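Local coordinates for nitroreductase family protein (Lactobacillus plantarum, PDB 4QLX), which probably reduces the carbon-carbon double bond of an enone fatty acid with NADH and FMN, within a pathway that saturates polyunsaturated fatty acids, at residues H100-N108 and L121-Y132. Residues are numbered along the deposited sequence; the frame is centred on the assembly and turned at random.
With KTC (10-oxooctadecanoic acid), chain D.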
loop_
_atom_site.group_PDB
_atom_site.type_symbol
_atom_site.label_atom_id
_atom_site.label_comp_id
_atom_site.label_asym_id
_atom_site.label_seq_id
_atom_site.Cartn_x
_atom_site.Cartn_y
_atom_site.Cartn_z
ATOM N N HIS A 100 3.319 -19.646 3.343
ATOM C CA HIS A 100 3.968 -20.000 4.610
ATOM C C HIS A 100 4.558 -21.408 4.590
ATOM O O HIS A 100 5.179 -21.835 5.561
ATOM C CB HIS A 100 2.977 -19.886 5.773
ATOM C CG HIS A 100 1.768 -20.749 5.609
ATOM N ND1 HIS A 100 0.806 -20.503 4.651
ATOM C CD2 HIS A 100 1.366 -21.860 6.268
ATOM C CE1 HIS A 100 -0.143 -21.418 4.735
ATOM N NE2 HIS A 100 0.172 -22.252 5.713
ATOM N N TYR A 101 4.361 -22.131 3.491
ATOM C CA TYR A 101 4.912 -23.478 3.371
ATOM C C TYR A 101 6.444 -23.445 3.465
ATOM O O TYR A 101 7.062 -24.410 3.907
ATOM C CB TYR A 101 4.470 -24.139 2.053
ATOM C CG TYR A 101 3.032 -24.660 2.039
ATOM C CD1 TYR A 101 2.171 -24.431 3.106
ATOM C CD2 TYR A 101 2.552 -25.398 0.964
ATOM C CE1 TYR A 101 0.863 -24.909 3.096
ATOM C CE2 TYR A 101 1.241 -25.885 0.943
ATOM C CZ TYR A 101 0.400 -25.634 2.011
ATOM O OH TYR A 101 -0.907 -26.109 1.999
ATOM N N VAL A 102 7.055 -22.331 3.061
ATOM C CA VAL A 102 8.516 -22.225 3.079
ATOM C C VAL A 102 9.052 -21.441 4.279
ATOM O O VAL A 102 10.245 -21.152 4.339
ATOM C CB VAL A 102 9.057 -21.551 1.791
ATOM C CG1 VAL A 102 8.844 -22.448 0.587
ATOM C CG2 VAL A 102 8.400 -20.218 1.579
ATOM N N TYR A 103 8.174 -21.120 5.227
ATOM C CA TYR A 103 8.513 -20.257 6.362
ATOM C C TYR A 103 9.818 -20.684 7.036
ATOM O O TYR A 103 10.760 -19.898 7.131
ATOM C CB TYR A 103 7.368 -20.250 7.387
ATOM C CG TYR A 103 7.499 -19.195 8.479
ATOM C CD1 TYR A 103 8.511 -19.261 9.438
ATOM C CD2 TYR A 103 6.599 -18.157 8.568
ATOM C CE1 TYR A 103 8.629 -18.297 10.434
ATOM C CE2 TYR A 103 6.705 -17.196 9.556
ATOM C CZ TYR A 103 7.721 -17.269 10.485
ATOM O OH TYR A 103 7.821 -16.304 11.456
ATOM N N ARG A 104 9.869 -21.934 7.493
ATOM C CA ARG A 104 11.010 -22.413 8.273
ATOM C C ARG A 104 12.328 -22.351 7.497
ATOM O O ARG A 104 13.362 -21.991 8.053
ATOM C CB ARG A 104 10.759 -23.844 8.756
ATOM C CG ARG A 104 11.899 -24.414 9.601
ATOM C CD ARG A 104 11.584 -25.820 10.064
ATOM N NE ARG A 104 10.295 -25.896 10.744
ATOM C CZ ARG A 104 10.121 -25.635 12.037
ATOM N NH1 ARG A 104 11.153 -25.273 12.791
ATOM N NH2 ARG A 104 8.913 -25.733 12.577
ATOM N N ASP A 105 12.286 -22.699 6.214
ATOM C CA ASP A 105 13.486 -22.712 5.374
ATOM C C ASP A 105 13.988 -21.298 5.121
ATOM O O ASP A 105 15.187 -21.014 5.203
ATOM C CB ASP A 105 13.202 -23.400 4.036
ATOM C CG ASP A 105 13.049 -24.899 4.175
ATOM O OD1 ASP A 105 13.683 -25.478 5.082
ATOM O OD2 ASP A 105 12.300 -25.496 3.374
ATOM N N VAL A 106 13.046 -20.425 4.798
ATOM C CA VAL A 106 13.314 -19.019 4.543
ATOM C C VAL A 106 13.987 -18.288 5.718
ATOM O O VAL A 106 14.985 -17.581 5.530
ATOM C CB VAL A 106 12.006 -18.309 4.164
ATOM C CG1 VAL A 106 11.964 -16.898 4.689
ATOM C CG2 VAL A 106 11.812 -18.346 2.647
ATOM N N TRP A 107 13.462 -18.449 6.929
ATOM C CA TRP A 107 14.069 -17.762 8.058
ATOM C C TRP A 107 15.343 -18.497 8.528
ATOM O O TRP A 107 16.235 -17.888 9.122
ATOM C CB TRP A 107 13.033 -17.567 9.175
ATOM C CG TRP A 107 12.149 -16.416 8.789
ATOM C CD1 TRP A 107 10.871 -16.475 8.297
ATOM C CD2 TRP A 107 12.519 -15.035 8.778
ATOM N NE1 TRP A 107 10.416 -15.199 8.000
ATOM C CE2 TRP A 107 11.414 -14.301 8.286
ATOM C CE3 TRP A 107 13.679 -14.338 9.150
ATOM C CZ2 TRP A 107 11.434 -12.919 8.166
ATOM C CZ3 TRP A 107 13.700 -12.966 9.014
ATOM C CH2 TRP A 107 12.584 -12.269 8.535
ATOM N N ASN A 108 15.464 -19.781 8.203
ATOM C CA ASN A 108 16.728 -20.482 8.443
ATOM C C ASN A 108 17.848 -19.937 7.551
ATOM O O ASN A 108 19.013 -19.927 7.949
ATOM C CB ASN A 108 16.580 -21.989 8.220
ATOM C CG ASN A 108 15.930 -22.695 9.399
ATOM O OD1 ASN A 108 15.987 -22.218 10.531
ATOM N ND2 ASN A 108 15.306 -23.839 9.136
ATOM N N LEU A 121 16.324 -16.336 15.628
ATOM C CA LEU A 121 15.644 -17.302 14.773
ATOM C C LEU A 121 14.616 -18.133 15.534
ATOM O O LEU A 121 13.506 -18.375 15.050
ATOM C CB LEU A 121 16.666 -18.226 14.111
ATOM C CG LEU A 121 16.057 -19.366 13.299
ATOM C CD1 LEU A 121 15.491 -18.851 11.978
ATOM C CD2 LEU A 121 17.056 -20.497 13.060
ATOM N N ASP A 122 14.986 -18.572 16.731
ATOM C CA ASP A 122 14.093 -19.388 17.541
ATOM C C ASP A 122 12.868 -18.584 17.984
ATOM O O ASP A 122 11.768 -19.125 18.065
ATOM C CB ASP A 122 14.833 -19.957 18.757
ATOM C CG ASP A 122 15.910 -20.979 18.373
ATOM O OD1 ASP A 122 15.906 -21.458 17.211
ATOM O OD2 ASP A 122 16.754 -21.312 19.246
ATOM N N GLN A 123 13.054 -17.292 18.257
ATOM C CA GLN A 123 11.930 -16.427 18.609
ATOM C C GLN A 123 10.968 -16.318 17.413
ATOM O O GLN A 123 9.748 -16.468 17.562
ATOM C CB GLN A 123 12.423 -15.041 19.052
ATOM C CG GLN A 123 13.313 -15.078 20.330
ATOM C CD GLN A 123 13.953 -13.728 20.673
ATOM O OE1 GLN A 123 13.809 -12.752 19.930
ATOM N NE2 GLN A 123 14.669 -13.673 21.807
ATOM N N ILE A 124 11.530 -16.099 16.229
ATOM C CA ILE A 124 10.729 -15.905 15.018
ATOM C C ILE A 124 9.948 -17.168 14.643
ATOM O O ILE A 124 8.743 -17.102 14.376
ATOM C CB ILE A 124 11.611 -15.476 13.829
ATOM C CG1 ILE A 124 12.376 -14.193 14.166
ATOM C CG2 ILE A 124 10.766 -15.265 12.556
ATOM C CD1 ILE A 124 13.428 -13.831 13.135
ATOM N N LEU A 125 10.627 -18.313 14.640
ATOM C CA LEU A 125 9.974 -19.583 14.330
ATOM C C LEU A 125 8.973 -19.973 15.413
ATOM O O LEU A 125 7.867 -20.413 15.105
ATOM C CB LEU A 125 11.005 -20.705 14.153
ATOM C CG LEU A 125 11.998 -20.593 12.992
ATOM C CD1 LEU A 125 13.112 -21.623 13.125
ATOM C CD2 LEU A 125 11.281 -20.757 11.664
ATOM N N GLY A 126 9.365 -19.817 16.677
ATOM C CA GLY A 126 8.511 -20.197 17.793
ATOM C C GLY A 126 7.219 -19.400 17.852
ATOM O O GLY A 126 6.170 -19.900 18.259
ATOM N N THR A 127 7.281 -18.154 17.408
ATOM C CA THR A 127 6.178 -17.231 17.626
ATOM C C THR A 127 5.138 -17.234 16.512
ATOM O O THR A 127 3.933 -17.322 16.783
ATOM C CB THR A 127 6.712 -15.802 17.821
ATOM O OG1 THR A 127 7.523 -15.772 19.007
ATOM C CG2 THR A 127 5.563 -14.784 17.938
ATOM N N PHE A 128 5.589 -17.151 15.265
ATOM C CA PHE A 128 4.647 -16.909 14.176
ATOM C C PHE A 128 4.340 -18.119 13.307
ATOM O O PHE A 128 3.239 -18.211 12.754
ATOM C CB PHE A 128 5.155 -15.754 13.305
ATOM C CG PHE A 128 5.222 -14.453 14.041
ATOM C CD1 PHE A 128 4.064 -13.742 14.316
ATOM C CD2 PHE A 128 6.436 -13.956 14.494
ATOM C CE1 PHE A 128 4.119 -12.549 15.011
ATOM C CE2 PHE A 128 6.499 -12.760 15.189
ATOM C CZ PHE A 128 5.343 -12.057 15.448
ATOM N N LEU A 129 5.288 -19.042 13.174
ATOM C CA LEU A 129 5.039 -20.226 12.344
ATOM C C LEU A 129 3.832 -21.053 12.841
ATOM O O LEU A 129 2.992 -21.444 12.020
ATOM C CB LEU A 129 6.294 -21.105 12.245
ATOM C CG LEU A 129 6.206 -22.271 11.242
ATOM C CD1 LEU A 129 5.457 -21.870 9.985
ATOM C CD2 LEU A 129 7.587 -22.796 10.878
ATOM N N PRO A 130 3.714 -21.290 14.169
ATOM C CA PRO A 130 2.539 -22.036 14.640
ATOM C C PRO A 130 1.208 -21.359 14.332
ATOM O O PRO A 130 0.200 -22.052 14.184
ATOM C CB PRO A 130 2.748 -22.099 16.152
ATOM C CG PRO A 130 4.197 -21.968 16.337
ATOM C CD PRO A 130 4.663 -21.042 15.273
ATOM N N LEU A 131 1.197 -20.033 14.243
ATOM C CA LEU A 131 -0.023 -19.309 13.878
ATOM C C LEU A 131 -0.395 -19.522 12.414
ATOM O O LEU A 131 -1.578 -19.562 12.060
ATOM C CB LEU A 131 0.135 -17.815 14.161
ATOM C CG LEU A 131 -0.219 -17.335 15.573
ATOM C CD1 LEU A 131 0.587 -18.050 16.624
ATOM C CD2 LEU A 131 -0.010 -15.831 15.679
ATOM N N TYR A 132 0.610 -19.624 11.555
ATOM C CA TYR A 132 0.367 -19.906 10.149
ATOM C C TYR A 132 -0.058 -21.360 9.991
ATOM O O TYR A 132 -0.948 -21.681 9.197
ATOM C CB TYR A 132 1.610 -19.616 9.299
ATOM C CG TYR A 132 1.758 -18.167 8.893
ATOM C CD1 TYR A 132 0.891 -17.595 7.968
ATOM C CD2 TYR A 132 2.765 -17.373 9.425
ATOM C CE1 TYR A 132 1.023 -16.274 7.590
ATOM C CE2 TYR A 132 2.898 -16.061 9.061
ATOM C CZ TYR A 132 2.025 -15.510 8.148
ATOM O OH TYR A 132 2.167 -14.190 7.781
HETATM O O1 KTC D . 15.590 -7.392 13.639
HETATM C C17 KTC D . 15.924 -8.569 13.741
HETATM O O KTC D . 16.856 -8.919 14.632
HETATM C C16 KTC D . 15.276 -9.613 12.863
HETATM C C15 KTC D . 13.869 -9.137 12.551
HETATM C C14 KTC D . 12.870 -10.229 12.867
HETATM C C13 KTC D . 12.245 -10.705 11.570
HETATM C C12 KTC D . 10.782 -10.317 11.534
HETATM C C11 KTC D . 9.938 -11.384 12.195
HETATM C C10 KTC D . 8.616 -11.472 11.450
HETATM C C9 KTC D . 7.538 -10.707 12.200
HETATM C C8 KTC D . 6.331 -10.641 11.309
HETATM O O2 KTC D . 6.447 -10.208 10.167
HETATM C C7 KTC D . 5.003 -11.109 11.857
HETATM C C6 KTC D . 3.908 -10.817 10.850
HETATM C C5 KTC D . 2.540 -10.808 11.511
HETATM C C4 KTC D . 1.870 -12.164 11.354
HETATM C C3 KTC D . 0.500 -12.185 12.031
HETATM C C2 KTC D . 0.047 -13.626 12.249
HETATM C C1 KTC D . 0.331 -14.469 11.009
HETATM C C KTC D . -0.209 -15.880 11.124
#
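Y103 enters a hole made by I124, L125, L129 and Y132 on the facing helix. Its CG lies anti to the backbone N (chi1 -169°), which carries the ring across the gap. Y103 CB meets L129 CD1 at 3.6 Å; further out, L129 CB lies over one ring face while W107 CD1 covers the other, so the flat ring fills a slot between a branched aliphatic chain and an indole. L125 CD2 meets the ring edge in plane, 3.8 Å from Y103 CE1, and Y103 CE2 touches Y132 CD2 at 3.9 Å, the two rings meeting obliquely, neither stacked nor edge-to-face. At the tip, Y103 OH stands 3.2 Å from I124 O. F128 CB lies beside the same hydroxyl. W107, one turn on, takes I124 CG2 over its five-membered ring, and its NE1 is hydrogen-bonded to C53 O.

Y132 is wide enough to serve several neighbours: H100 CB packs against Y132 CG at 3.8 Å, the fatty-acid methyl KTC C lies 3.5 Å above the ring centre, and Y132 OH is hydrogen-bonded to D143 OD2. With an alanine here, D143 would probably lose its hydroxyl partner and the methyl end the flat surface it rests on.

These antiparallel helices, with Y103 as a knob in the facing helix's hole, form a wall of the 10-oxooctadecanoic acid pocket: W107 CH2 touches KTC C13 at 3.4 Å, and F128 lies flat against C7, near the FMN of this nitroreductase-family enzyme.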